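AGR_C_1268p (Agrobacterium tumefaciens str. C58, PDB 2GHS) probably binds a divalent metal ion and hydrolyses sugar lactones such as gluconolactone, as a bacterial member of the SMP-30/regucalcin family of six-bladed beta-propellers. Local coordinates at residues G92-K97 with L147-M152; T172-D177 with T212-G217; P181-F186 with I243-W248; G193-T198 with M204-D209. One frame throughout, in Å; residues are numbered along the deposited sequence.

How the contacts relate
Contact 1 comes first along the chain. It closes a loop of 49 residues and joins strand 92-99 of one four-stranded sheet to strand 147-153 of the next sheet. Contacts 2 and 3 both start on the long strand 170-186, and their segments alternate in sequence, so the two loops cross. Contact 2 ties that strand to the loop between strands 202-207 and 220-224. Contact 3 carries it on to strand 243-248 of another sheet. Contact 4 is the hairpin of strands 192-197 and 202-207, and it lies within both of those larger loops. Trp148 of contact 1 touches segments of the other three contacts.

Contact 1. Residues G92-K97 with L147-M152; sequences GSALAK and LWIGTM
The methyl of Ala94 meets the end of Ile149. Ala94 CB lies 4.1 Å from Ile149 CD1, and this apolar touch is the centre of the contact. Ile149 holds CG1 anti to its own nitrogen (chi1 -180°), which sends CD1 across to the other strand. The same CD1 comes 4.3 Å from Ser93 OG, so one methyl rests against two consecutive residues. That is possible because Ser93 and Ala94 form a classic beta bulge, both facing Ala106, and both direct their CB toward Ile149.

Away from this point the fit is loose. Ala96 and Leu147 also turn toward the opposite strand, yet Leu147 CD1 stays 5.1 Å from Ala94 CB. Lys97, farther along, is partly exposed and makes salt bridges with Asp57 and Asp100. The hydroxyl of Ser93 is buried but satisfied, by Ser136 OG and the carbonyl of Asn137, itself predicted to bind substrate.

The two strands belong to different sheets, consistent with neighbouring blades of a beta-propeller. Strand 102-107 supplies Ala106, which touches both Ala94 and Ile149, while Met141 of strand 134-141 packs on Ala96 and Leu147.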
loop_
_atom_site.group_PDB
_atom_site.type_symbol
_atom_site.label_atom_id
_atom_site.label_comp_id
_atom_site.label_asym_id
_atom_site.label_seq_id
_atom_site.Cartn_x
_atom_site.Cartn_y
_atom_site.Cartn_z
ATOM N N GLY A 92 -7.393 8.698 -5.760
ATOM C CA GLY A 92 -7.299 7.240 -5.631
ATOM C C GLY A 92 -6.150 6.886 -4.719
ATOM O O GLY A 92 -5.107 7.528 -4.779
ATOM N N SER A 93 -6.317 5.817 -3.920
ATOM C CA SER A 93 -5.224 5.302 -3.092
ATOM C C SER A 93 -4.969 3.806 -3.121
ATOM O O SER A 93 -3.929 3.387 -2.589
ATOM C CB SER A 93 -5.424 5.713 -1.659
ATOM O OG SER A 93 -6.589 5.066 -1.144
ATOM N N ALA A 94 -5.881 3.014 -3.706
ATOM C CA ALA A 94 -5.662 1.551 -3.819
ATOM C C ALA A 94 -6.281 1.029 -5.067
ATOM O O ALA A 94 -7.300 1.535 -5.514
ATOM C CB ALA A 94 -6.208 0.788 -2.648
ATOM N N LEU A 95 -5.651 -0.005 -5.620
ATOM C CA LEU A 95 -6.093 -0.603 -6.874
ATOM C C LEU A 95 -6.123 -2.131 -6.746
ATOM O O LEU A 95 -5.162 -2.716 -6.256
ATOM C CB LEU A 95 -5.124 -0.231 -8.010
ATOM C CG LEU A 95 -5.449 -0.581 -9.459
ATOM C CD1 LEU A 95 -6.533 0.337 -10.020
ATOM C CD2 LEU A 95 -4.211 -0.502 -10.360
ATOM N N ALA A 96 -7.187 -2.749 -7.263
ATOM C CA ALA A 96 -7.287 -4.195 -7.324
ATOM C C ALA A 96 -7.702 -4.580 -8.718
ATOM O O ALA A 96 -8.533 -3.926 -9.354
ATOM C CB ALA A 96 -8.265 -4.722 -6.330
ATOM N N LYS A 97 -7.124 -5.669 -9.205
ATOM C CA LYS A 97 -7.555 -6.224 -10.460
ATOM C C LYS A 97 -8.838 -7.019 -10.255
ATOM O O LYS A 97 -8.927 -7.790 -9.308
ATOM C CB LYS A 97 -6.461 -7.131 -11.054
ATOM C CG LYS A 97 -6.783 -7.775 -12.408
ATOM C CD LYS A 97 -5.554 -8.466 -13.016
ATOM C CE LYS A 97 -5.856 -9.052 -14.328
ATOM N NZ LYS A 97 -4.647 -9.662 -14.984
ATOM N N LEU A 147 -11.561 -6.809 -0.156
ATOM C CA LEU A 147 -10.573 -5.727 0.019
ATOM C C LEU A 147 -10.623 -5.289 1.483
ATOM O O LEU A 147 -11.704 -5.159 2.041
ATOM C CB LEU A 147 -10.980 -4.535 -0.872
ATOM C CG LEU A 147 -10.177 -3.231 -0.712
ATOM C CD1 LEU A 147 -8.755 -3.414 -1.250
ATOM C CD2 LEU A 147 -10.889 -2.033 -1.456
ATOM N N TRP A 148 -9.465 -4.995 2.066
ATOM C CA TRP A 148 -9.390 -4.183 3.269
ATOM C C TRP A 148 -8.905 -2.794 2.806
ATOM O O TRP A 148 -7.886 -2.667 2.103
ATOM C CB TRP A 148 -8.414 -4.748 4.290
ATOM C CG TRP A 148 -8.885 -5.887 5.126
ATOM C CD1 TRP A 148 -9.767 -6.887 4.778
ATOM C CD2 TRP A 148 -8.418 -6.222 6.421
ATOM N NE1 TRP A 148 -9.897 -7.785 5.799
ATOM C CE2 TRP A 148 -9.076 -7.402 6.814
ATOM C CE3 TRP A 148 -7.507 -5.629 7.306
ATOM C CZ2 TRP A 148 -8.860 -7.999 8.053
ATOM C CZ3 TRP A 148 -7.297 -6.239 8.531
ATOM C CH2 TRP A 148 -7.982 -7.395 8.890
ATOM N N ILE A 149 -9.582 -1.753 3.262
ATOM C CA ILE A 149 -9.230 -0.415 2.897
ATOM C C ILE A 149 -9.353 0.531 4.094
ATOM O O ILE A 149 -10.358 0.511 4.807
ATOM C CB ILE A 149 -10.105 0.054 1.694
ATOM C CG1 ILE A 149 -9.755 1.489 1.273
ATOM C CG2 ILE A 149 -11.576 -0.027 2.006
ATOM C CD1 ILE A 149 -8.390 1.624 0.663
ATOM N N GLY A 150 -8.311 1.333 4.284
ATOM C CA GLY A 150 -8.244 2.361 5.295
ATOM C C GLY A 150 -8.697 3.723 4.837
ATOM O O GLY A 150 -8.528 4.114 3.661
ATOM N N THR A 151 -9.258 4.479 5.775
ATOM C CA THR A 151 -9.582 5.882 5.527
ATOM C C THR A 151 -8.975 6.734 6.650
ATOM O O THR A 151 -8.567 6.194 7.706
ATOM C CB THR A 151 -11.066 6.136 5.506
ATOM O OG1 THR A 151 -11.594 5.838 6.802
ATOM C CG2 THR A 151 -11.749 5.333 4.407
HETATM N N MSE A 152 -8.948 8.047 6.481
HETATM C CA MSE A 152 -8.301 8.942 7.460
HETATM C C MSE A 152 -8.820 10.345 7.281
HETATM O O MSE A 152 -9.289 10.715 6.201
HETATM C CB MSE A 152 -6.762 8.926 7.275
HETATM C CG MSE A 152 -6.326 9.377 5.916
HETATM SE SE MSE A 152 -4.383 9.234 5.812
HETATM C CE MSE A 152 -3.891 10.743 6.890
#

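Contact 2. Residues T172-D177 with T212-G217; sequences TKLFAD and TGLPTG
Leu174 pushes its forked end against the ring of Pro215. Both methyls straddle one ring carbon: Leu174 CD2 is 3.8 Å and Leu174 CD1 4.0 Å from Pro215 CD. The fork of the leucine is thus the hollow, and the CD corner of the proline is the bump that enters it. The two side chains meet at a slant. CG of Leu174 stands anti to the carbonyl carbon (chi1 -65°), which carries the fork out toward the loop.

Two smaller touches flank this centre. Leu174 CD2 also reaches Leu214 CD2, at 4.2 Å, so this methyl sits against both Leu214 and Pro215. The CB of Leu214 does not point at the strand, but the end of its side chain bends closer. Phe175 does the same from the strand: its ring comes round until CZ is 4.4 Å from Pro215 CG, at an oblique approach. Leu174 and Phe175 can both take part because they form a classic beta bulge, facing Ile163 together.

The loop has its own brace. Thr212 OG1 accepts a bond from Leu214 N at 3.1 Å, which makes an ST turn that ends on Leu214, directly before Pro215. Gly213, with positive phi, lies within this turn, and its carbonyl takes the NE1 hydrogen of Trp148.

Between the two segments the chemistry is entirely apolar. The loop 212-217 is therefore held to strand 170-186 here by shape and by burial of hydrocarbon near the surface, while its polar ties run to other strands, through His165, Trp148 and Pro207.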
loop_
_atom_site.group_PDB
_atom_site.type_symbol
_atom_site.label_atom_id
_atom_site.label_comp_id
_atom_site.label_asym_id
_atom_site.label_seq_id
_atom_site.Cartn_x
_atom_site.Cartn_y
_atom_site.Cartn_z
ATOM N N THR A 172 -18.211 -3.170 5.238
ATOM C CA THR A 172 -18.343 -3.459 6.682
ATOM C C THR A 172 -17.165 -2.838 7.444
ATOM O O THR A 172 -16.012 -3.111 7.069
ATOM C CB THR A 172 -18.300 -4.974 6.944
ATOM O OG1 THR A 172 -19.341 -5.612 6.210
ATOM C CG2 THR A 172 -18.466 -5.284 8.419
ATOM N N LYS A 173 -17.413 -2.000 8.463
ATOM C CA LYS A 173 -16.306 -1.428 9.237
ATOM C C LYS A 173 -15.715 -2.509 10.156
ATOM O O LYS A 173 -16.432 -3.226 10.819
ATOM C CB LYS A 173 -16.740 -0.205 10.062
ATOM C CG LYS A 173 -15.574 0.539 10.678
ATOM C CD LYS A 173 -16.021 1.691 11.551
ATOM C CE LYS A 173 -16.456 2.878 10.798
ATOM N NZ LYS A 173 -16.490 4.016 11.759
ATOM N N LEU A 174 -14.400 -2.641 10.132
ATOM C CA LEU A 174 -13.672 -3.608 10.938
ATOM C C LEU A 174 -13.050 -2.971 12.185
ATOM O O LEU A 174 -13.119 -3.555 13.276
ATOM C CB LEU A 174 -12.555 -4.260 10.137
ATOM C CG LEU A 174 -12.984 -5.117 8.970
ATOM C CD1 LEU A 174 -11.804 -5.891 8.441
ATOM C CD2 LEU A 174 -14.119 -6.047 9.318
ATOM N N PHE A 175 -12.419 -1.815 12.001
ATOM C CA PHE A 175 -11.644 -1.134 13.041
ATOM C C PHE A 175 -11.900 0.352 12.967
ATOM O O PHE A 175 -11.952 0.930 11.876
ATOM C CB PHE A 175 -10.142 -1.459 12.894
ATOM C CG PHE A 175 -9.847 -2.917 13.019
ATOM C CD1 PHE A 175 -9.938 -3.530 14.257
ATOM C CD2 PHE A 175 -9.522 -3.676 11.920
ATOM C CE1 PHE A 175 -9.724 -4.880 14.379
ATOM C CE2 PHE A 175 -9.306 -5.056 12.053
ATOM C CZ PHE A 175 -9.415 -5.628 13.291
ATOM N N ALA A 176 -12.091 0.971 14.121
ATOM C CA ALA A 176 -12.360 2.402 14.198
ATOM C C ALA A 176 -11.259 3.138 14.954
ATOM O O ALA A 176 -10.322 2.535 15.499
ATOM C CB ALA A 176 -13.673 2.631 14.882
ATOM N N ASP A 177 -11.374 4.460 14.982
ATOM C CA ASP A 177 -10.544 5.308 15.830
ATOM C C ASP A 177 -9.077 5.181 15.472
ATOM O O ASP A 177 -8.233 5.151 16.338
ATOM C CB ASP A 177 -10.756 4.967 17.309
ATOM C CG ASP A 177 -12.205 5.185 17.771
ATOM O OD1 ASP A 177 -12.893 6.131 17.295
ATOM O OD2 ASP A 177 -12.657 4.390 18.624
ATOM N N THR A 212 -13.423 -15.638 4.024
ATOM C CA THR A 212 -14.126 -14.380 3.899
ATOM C C THR A 212 -13.273 -13.147 4.097
ATOM O O THR A 212 -13.692 -12.035 3.737
ATOM C CB THR A 212 -15.272 -14.256 4.943
ATOM O OG1 THR A 212 -14.714 -14.247 6.264
ATOM C CG2 THR A 212 -16.241 -15.423 4.829
ATOM N N GLY A 213 -12.136 -13.300 4.751
ATOM C CA GLY A 213 -11.317 -12.161 5.179
ATOM C C GLY A 213 -11.859 -11.354 6.334
ATOM O O GLY A 213 -11.400 -10.231 6.555
ATOM N N LEU A 214 -12.854 -11.891 7.051
ATOM C CA LEU A 214 -13.432 -11.214 8.234
ATOM C C LEU A 214 -12.712 -11.708 9.490
ATOM O O LEU A 214 -12.428 -12.919 9.624
ATOM C CB LEU A 214 -14.909 -11.507 8.379
ATOM C CG LEU A 214 -15.820 -10.927 7.315
ATOM C CD1 LEU A 214 -17.211 -11.586 7.414
ATOM C CD2 LEU A 214 -15.895 -9.424 7.490
ATOM N N PRO A 215 -12.467 -10.806 10.438
ATOM C CA PRO A 215 -11.879 -11.214 11.735
ATOM C C PRO A 215 -12.700 -12.258 12.476
ATOM O O PRO A 215 -13.937 -12.213 12.470
ATOM C CB PRO A 215 -11.844 -9.909 12.520
ATOM C CG PRO A 215 -11.718 -8.855 11.471
ATOM C CD PRO A 215 -12.635 -9.338 10.384
ATOM N N THR A 216 -12.008 -13.200 13.111
ATOM C CA THR A 216 -12.628 -14.170 14.033
ATOM C C THR A 216 -12.211 -13.947 15.489
ATOM O O THR A 216 -12.553 -14.740 16.377
ATOM C CB THR A 216 -12.213 -15.601 13.686
ATOM O OG1 THR A 216 -10.791 -15.641 13.610
ATOM C CG2 THR A 216 -12.776 -16.070 12.350
ATOM N N GLY A 217 -11.449 -12.901 15.735
ATOM C CA GLY A 217 -11.018 -12.545 17.071
ATOM C C GLY A 217 -10.506 -11.121 17.118
ATOM O O GLY A 217 -10.434 -10.461 16.095
#

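Contact 3. Residues P181-F186 with I243-W248; sequences PNSICF and IWNARW. With EDO (1,2-ethanediol), chain D.
Ser183 and Asn245 face each other between two sheets of what the family suggests is a beta-propeller. Strands 170-186 and 243-248 lie in separate sheets, so only side chains meet. Ser183 turns its hydroxyl anti to the backbone nitrogen (chi1 -169°). Asn245 likewise has CG anti to its nitrogen (chi1 175°), and this swings the amide toward Ser183 although the CB of Asn245 does not point there. OG and ND2 end up 3.9 Å apart, too far for a direct bond. Ser235 OG bridges them, being hydrogen-bonded to both. The two buried polar ends are thus held by a third residue from strand 231-237.

Two residues along each strand, away from the metal site, the contact turns apolar. Cys185 and Ile243 point at each other, with SG of Cys185 4.4 Å from CG1 of Ile243. Tyr194 packs against both residues.

At the other end lies the probable metal site. Asn182, predicted to bind a divalent cation, directs its CB toward strand 243-248, but this CB stays 6.3 Å from Asn245 ND2, the nearest approach. The side chain of Asn245 is about 5 Å from that of Asp233, the predicted proton donor/acceptor. A 1,2-ethanediol, probably from the crystallisation liquor, sits here and also bonds to Glu52, Arg135 and Asn137. Its O2 accepts a hydrogen bond from Asn182 ND2 at 3.0 Å, with an N-H...O angle of 148°.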
loop_
_atom_site.group_PDB
_atom_site.type_symbol
_atom_site.label_atom_id
_atom_site.label_comp_id
_atom_site.label_asym_id
_atom_site.label_seq_id
_atom_site.Cartn_x
_atom_site.Cartn_y
_atom_site.Cartn_z
ATOM N N PRO A 181 -4.353 4.778 8.986
ATOM C CA PRO A 181 -4.276 3.323 8.776
ATOM C C PRO A 181 -3.207 2.950 7.798
ATOM O O PRO A 181 -2.980 3.645 6.807
ATOM C CB PRO A 181 -5.674 2.958 8.262
ATOM C CG PRO A 181 -6.183 4.186 7.680
ATOM C CD PRO A 181 -5.565 5.353 8.352
ATOM N N ASN A 182 -2.477 1.883 8.095
ATOM C CA ASN A 182 -1.376 1.472 7.219
ATOM C C ASN A 182 -0.989 0.041 7.478
ATOM O O ASN A 182 -1.648 -0.665 8.260
ATOM C CB ASN A 182 -0.193 2.447 7.442
ATOM C CG ASN A 182 0.123 3.307 6.231
ATOM O OD1 ASN A 182 0.156 2.801 5.102
ATOM N ND2 ASN A 182 0.485 4.594 6.478
ATOM N N SER A 183 0.069 -0.396 6.800
ATOM C CA SER A 183 0.618 -1.757 6.934
ATOM C C SER A 183 -0.342 -2.877 6.781
ATOM O O SER A 183 -0.155 -3.945 7.358
ATOM C CB SER A 183 1.365 -1.887 8.267
ATOM O OG SER A 183 2.138 -3.100 8.348
ATOM N N ILE A 184 -1.398 -2.654 6.001
ATOM C CA ILE A 184 -2.383 -3.716 5.763
ATOM C C ILE A 184 -1.816 -4.799 4.864
ATOM O O ILE A 184 -1.358 -4.543 3.728
ATOM C CB ILE A 184 -3.678 -3.133 5.179
ATOM C CG1 ILE A 184 -4.335 -2.146 6.175
ATOM C CG2 ILE A 184 -4.630 -4.246 4.853
ATOM C CD1 ILE A 184 -5.499 -1.404 5.527
ATOM N N CYS A 185 -1.781 -6.019 5.399
ATOM C CA CYS A 185 -1.347 -7.164 4.625
ATOM C C CYS A 185 -1.764 -8.439 5.337
ATOM O O CYS A 185 -2.350 -8.402 6.408
ATOM C CB CYS A 185 0.183 -7.138 4.394
ATOM S SG CYS A 185 1.162 -7.172 5.869
ATOM N N PHE A 186 -1.520 -9.576 4.708
ATOM C CA PHE A 186 -2.071 -10.839 5.143
ATOM C C PHE A 186 -1.055 -11.977 5.110
ATOM O O PHE A 186 -0.175 -12.013 4.266
ATOM C CB PHE A 186 -3.291 -11.233 4.273
ATOM C CG PHE A 186 -4.327 -10.160 4.243
ATOM C CD1 PHE A 186 -5.172 -9.955 5.317
ATOM C CD2 PHE A 186 -4.425 -9.327 3.151
ATOM C CE1 PHE A 186 -6.093 -8.894 5.292
ATOM C CE2 PHE A 186 -5.325 -8.274 3.094
ATOM C CZ PHE A 186 -6.170 -8.038 4.174
ATOM N N ILE A 243 6.984 -9.895 7.151
ATOM C CA ILE A 243 6.401 -8.586 6.817
ATOM C C ILE A 243 7.510 -7.646 6.374
ATOM O O ILE A 243 8.543 -7.538 7.039
ATOM C CB ILE A 243 5.610 -8.032 8.026
ATOM C CG1 ILE A 243 4.406 -8.950 8.325
ATOM C CG2 ILE A 243 5.251 -6.566 7.788
ATOM C CD1 ILE A 243 3.664 -8.588 9.542
ATOM N N TRP A 244 7.285 -6.976 5.238
ATOM C CA TRP A 244 8.198 -6.019 4.691
ATOM C C TRP A 244 7.473 -4.668 4.722
ATOM O O TRP A 244 6.476 -4.498 4.028
ATOM C CB TRP A 244 8.557 -6.382 3.250
ATOM C CG TRP A 244 9.295 -7.691 3.087
ATOM C CD1 TRP A 244 8.818 -8.938 3.315
ATOM C CD2 TRP A 244 10.660 -7.843 2.690
ATOM N NE1 TRP A 244 9.806 -9.871 3.040
ATOM C CE2 TRP A 244 10.938 -9.212 2.654
ATOM C CE3 TRP A 244 11.659 -6.953 2.305
ATOM C CZ2 TRP A 244 12.204 -9.724 2.263
ATOM C CZ3 TRP A 244 12.916 -7.454 1.907
ATOM C CH2 TRP A 244 13.165 -8.821 1.915
ATOM N N ASN A 245 7.943 -3.763 5.568
ATOM C CA ASN A 245 7.259 -2.500 5.910
ATOM C C ASN A 245 8.087 -1.280 5.523
ATOM O O ASN A 245 9.252 -1.152 5.969
ATOM C CB ASN A 245 6.992 -2.457 7.428
ATOM C CG ASN A 245 6.407 -1.154 7.872
ATOM O OD1 ASN A 245 7.011 -0.427 8.684
ATOM N ND2 ASN A 245 5.216 -0.836 7.361
ATOM N N ALA A 246 7.499 -0.389 4.730
ATOM C CA ALA A 246 8.107 0.898 4.397
ATOM C C ALA A 246 8.063 1.791 5.639
ATOM O O ALA A 246 7.012 1.948 6.254
ATOM C CB ALA A 246 7.370 1.557 3.250
ATOM N N ARG A 247 9.195 2.375 6.008
ATOM C CA ARG A 247 9.296 3.182 7.215
ATOM C C ARG A 247 9.462 4.637 6.794
ATOM O O ARG A 247 10.523 5.045 6.318
ATOM C CB ARG A 247 10.483 2.728 8.085
ATOM C CG ARG A 247 10.616 3.423 9.438
ATOM C CD ARG A 247 10.006 2.598 10.489
ATOM N NE ARG A 247 9.924 3.137 11.838
ATOM C CZ ARG A 247 9.339 2.459 12.816
ATOM N NH1 ARG A 247 8.948 1.213 12.576
ATOM N NH2 ARG A 247 9.220 2.968 14.024
ATOM N N TRP A 248 8.390 5.416 6.932
ATOM C CA TRP A 248 8.429 6.810 6.539
ATOM C C TRP A 248 9.400 7.605 7.399
ATOM O O TRP A 248 9.324 7.559 8.624
ATOM C CB TRP A 248 7.046 7.410 6.667
ATOM C CG TRP A 248 6.921 8.884 6.424
ATOM C CD1 TRP A 248 7.332 9.895 7.245
ATOM C CD2 TRP A 248 6.270 9.510 5.310
ATOM N NE1 TRP A 248 6.997 11.129 6.685
ATOM C CE2 TRP A 248 6.344 10.912 5.505
ATOM C CE3 TRP A 248 5.624 9.029 4.181
ATOM C CZ2 TRP A 248 5.779 11.825 4.605
ATOM C CZ3 TRP A 248 5.049 9.950 3.280
ATOM C CH2 TRP A 248 5.150 11.327 3.490
HETATM C C1 EDO D . -0.224 8.821 4.594
HETATM O O1 EDO D . -0.794 8.918 3.285
HETATM C C2 EDO D . 0.871 7.747 4.525
HETATM O O2 EDO D . 0.317 6.458 4.172
#

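Contact 4. Residues G193-T198 with M204-D209; sequences GYFVDT and MRVPLD
Four backbone hydrogen bonds join Gly193 to Val206 and Phe195 to Met204, both antiparallel hydrogen-bonded pairs of a beta hairpin. Gly193 N gives to Val206 O at 2.8 Å, and Gly193 O accepts from Val206 N in return. This return bond is short but bent. The other pair differs more in length. Met204 N reaches Phe195 O at 2.8 Å and almost straight, with an angle of 171° at the hydrogen. The return bond, from Phe195 N to Met204 O, is longer, at 3.2 Å. Between them Tyr194 and Arg205 form a non-hydrogen-bonded pair, where CA-H...O contacts link Tyr194 CA to Met204 O and Arg205 CA to Gly193 O.

The side chains then pack on both faces of the hairpin. On one, CB of Arg205 comes obliquely to the Tyr194 ring, 3.7 Å from its CE1. The arginine runs on extended, and its guanidinium plane stands 83° from that ring.

On the other face Phe195 is central. Its chi1 of 72° places CG between the backbone nitrogen and the carbonyl carbon, so the ring swings back toward the partner strand. Met204, a selenomethionine, lays its CB over one face in a CH-pi contact, 4.1 Å from the ring centroid. Val206 CG2 comes in at the ring edge instead. Phe175 of the neighbouring strand 170-186 also meets this ring; backbone bonds such as Tyr194 with Cys185 join the two strands.

Beyond Pro207, Leu208 folds back over Gly193. Its CD1 lies 3.5 Å from Gly193 N and 3.8 Å from Gly193 CA.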
loop_
_atom_site.group_PDB
_atom_site.type_symbol
_atom_site.label_atom_id
_atom_site.label_comp_id
_atom_site.label_asym_id
_atom_site.label_seq_id
_atom_site.Cartn_x
_atom_site.Cartn_y
_atom_site.Cartn_z
ATOM N N GLY A 193 -4.502 -11.222 9.539
ATOM C CA GLY A 193 -4.338 -9.908 8.971
ATOM C C GLY A 193 -3.508 -9.045 9.868
ATOM O O GLY A 193 -3.453 -9.245 11.095
ATOM N N TYR A 194 -2.842 -8.077 9.251
ATOM C CA TYR A 194 -1.999 -7.125 9.944
ATOM C C TYR A 194 -2.396 -5.700 9.571
ATOM O O TYR A 194 -2.860 -5.443 8.466
ATOM C CB TYR A 194 -0.521 -7.322 9.570
ATOM C CG TYR A 194 -0.016 -8.735 9.789
ATOM C CD1 TYR A 194 0.360 -9.159 11.034
ATOM C CD2 TYR A 194 0.115 -9.629 8.726
ATOM C CE1 TYR A 194 0.784 -10.437 11.259
ATOM C CE2 TYR A 194 0.595 -10.895 8.906
ATOM C CZ TYR A 194 0.921 -11.320 10.185
ATOM O OH TYR A 194 1.411 -12.589 10.406
ATOM N N PHE A 195 -2.247 -4.787 10.519
ATOM C CA PHE A 195 -2.432 -3.357 10.278
ATOM C C PHE A 195 -1.769 -2.541 11.366
ATOM O O PHE A 195 -1.426 -3.049 12.412
ATOM C CB PHE A 195 -3.923 -2.955 10.162
ATOM C CG PHE A 195 -4.677 -2.975 11.439
ATOM C CD1 PHE A 195 -5.286 -4.129 11.901
ATOM C CD2 PHE A 195 -4.788 -1.810 12.187
ATOM C CE1 PHE A 195 -5.993 -4.106 13.117
ATOM C CE2 PHE A 195 -5.516 -1.792 13.381
ATOM C CZ PHE A 195 -6.106 -2.946 13.826
ATOM N N VAL A 196 -1.613 -1.253 11.103
ATOM C CA VAL A 196 -1.026 -0.345 12.076
ATOM C C VAL A 196 -1.754 0.986 11.986
ATOM O O VAL A 196 -2.359 1.291 10.965
ATOM C CB VAL A 196 0.499 -0.092 11.789
ATOM C CG1 VAL A 196 0.756 0.845 10.559
ATOM C CG2 VAL A 196 1.239 0.445 13.019
ATOM N N ASP A 197 -1.680 1.753 13.072
ATOM C CA ASP A 197 -2.032 3.181 13.058
ATOM C C ASP A 197 -0.651 3.838 13.075
ATOM O O ASP A 197 0.094 3.723 14.051
ATOM C CB ASP A 197 -2.863 3.561 14.253
ATOM C CG ASP A 197 -3.198 5.050 14.297
ATOM O OD1 ASP A 197 -2.613 5.865 13.524
ATOM O OD2 ASP A 197 -4.051 5.405 15.141
ATOM N N THR A 198 -0.275 4.484 11.979
ATOM C CA THR A 198 1.081 5.064 11.846
ATOM C C THR A 198 1.416 6.054 12.958
ATOM O O THR A 198 2.561 6.220 13.298
ATOM C CB THR A 198 1.272 5.711 10.461
ATOM O OG1 THR A 198 1.030 4.735 9.438
ATOM C CG2 THR A 198 2.703 6.230 10.259
HETATM N N MSE A 204 -0.516 -4.543 14.582
HETATM C CA MSE A 204 -1.456 -5.495 15.134
HETATM C C MSE A 204 -1.563 -6.714 14.226
HETATM O O MSE A 204 -1.403 -6.604 13.021
HETATM C CB MSE A 204 -2.830 -4.842 15.195
HETATM C CG MSE A 204 -2.831 -3.469 15.826
HETATM SE SE MSE A 204 -2.172 -3.435 17.656
HETATM C CE MSE A 204 -3.622 -4.338 18.572
ATOM N N ARG A 205 -1.864 -7.866 14.819
ATOM C CA ARG A 205 -2.287 -9.041 14.082
ATOM C C ARG A 205 -3.708 -9.395 14.467
ATOM O O ARG A 205 -4.122 -9.197 15.630
ATOM C CB ARG A 205 -1.328 -10.218 14.334
ATOM C CG ARG A 205 -1.291 -10.756 15.733
ATOM C CD ARG A 205 -0.508 -12.133 15.889
ATOM N NE ARG A 205 -0.526 -12.594 17.279
ATOM C CZ ARG A 205 -1.544 -13.214 17.897
ATOM N NH1 ARG A 205 -2.672 -13.508 17.247
ATOM N NH2 ARG A 205 -1.432 -13.537 19.184
ATOM N N VAL A 206 -4.452 -9.901 13.491
ATOM C CA VAL A 206 -5.868 -10.182 13.625
ATOM C C VAL A 206 -6.154 -11.607 13.069
ATOM O O VAL A 206 -5.892 -11.892 11.921
ATOM C CB VAL A 206 -6.717 -9.154 12.796
ATOM C CG1 VAL A 206 -8.219 -9.332 13.087
ATOM C CG2 VAL A 206 -6.303 -7.759 13.086
ATOM N N PRO A 207 -6.727 -12.515 13.888
ATOM C CA PRO A 207 -7.113 -13.802 13.344
ATOM C C PRO A 207 -8.332 -13.670 12.455
ATOM O O PRO A 207 -9.253 -12.907 12.790
ATOM C CB PRO A 207 -7.394 -14.635 14.613
ATOM C CG PRO A 207 -7.687 -13.703 15.638
ATOM C CD PRO A 207 -7.021 -12.409 15.314
ATOM N N LEU A 208 -8.266 -14.313 11.278
ATOM C CA LEU A 208 -9.291 -14.191 10.254
ATOM C C LEU A 208 -9.820 -15.536 9.848
ATOM O O LEU A 208 -9.149 -16.551 9.984
ATOM C CB LEU A 208 -8.715 -13.557 8.967
ATOM C CG LEU A 208 -7.881 -12.290 9.074
ATOM C CD1 LEU A 208 -7.427 -11.814 7.718
ATOM C CD2 LEU A 208 -8.687 -11.235 9.808
ATOM N N ASP A 209 -11.053 -15.506 9.346
ATOM C CA ASP A 209 -11.668 -16.567 8.521
ATOM C C ASP A 209 -11.078 -16.451 7.126
ATOM O O ASP A 209 -11.321 -15.445 6.391
ATOM C CB ASP A 209 -13.194 -16.347 8.505
ATOM C CG ASP A 209 -13.970 -17.412 7.732
ATOM O OD1 ASP A 209 -13.348 -18.142 6.913
ATOM O OD2 ASP A 209 -15.235 -17.453 7.904
#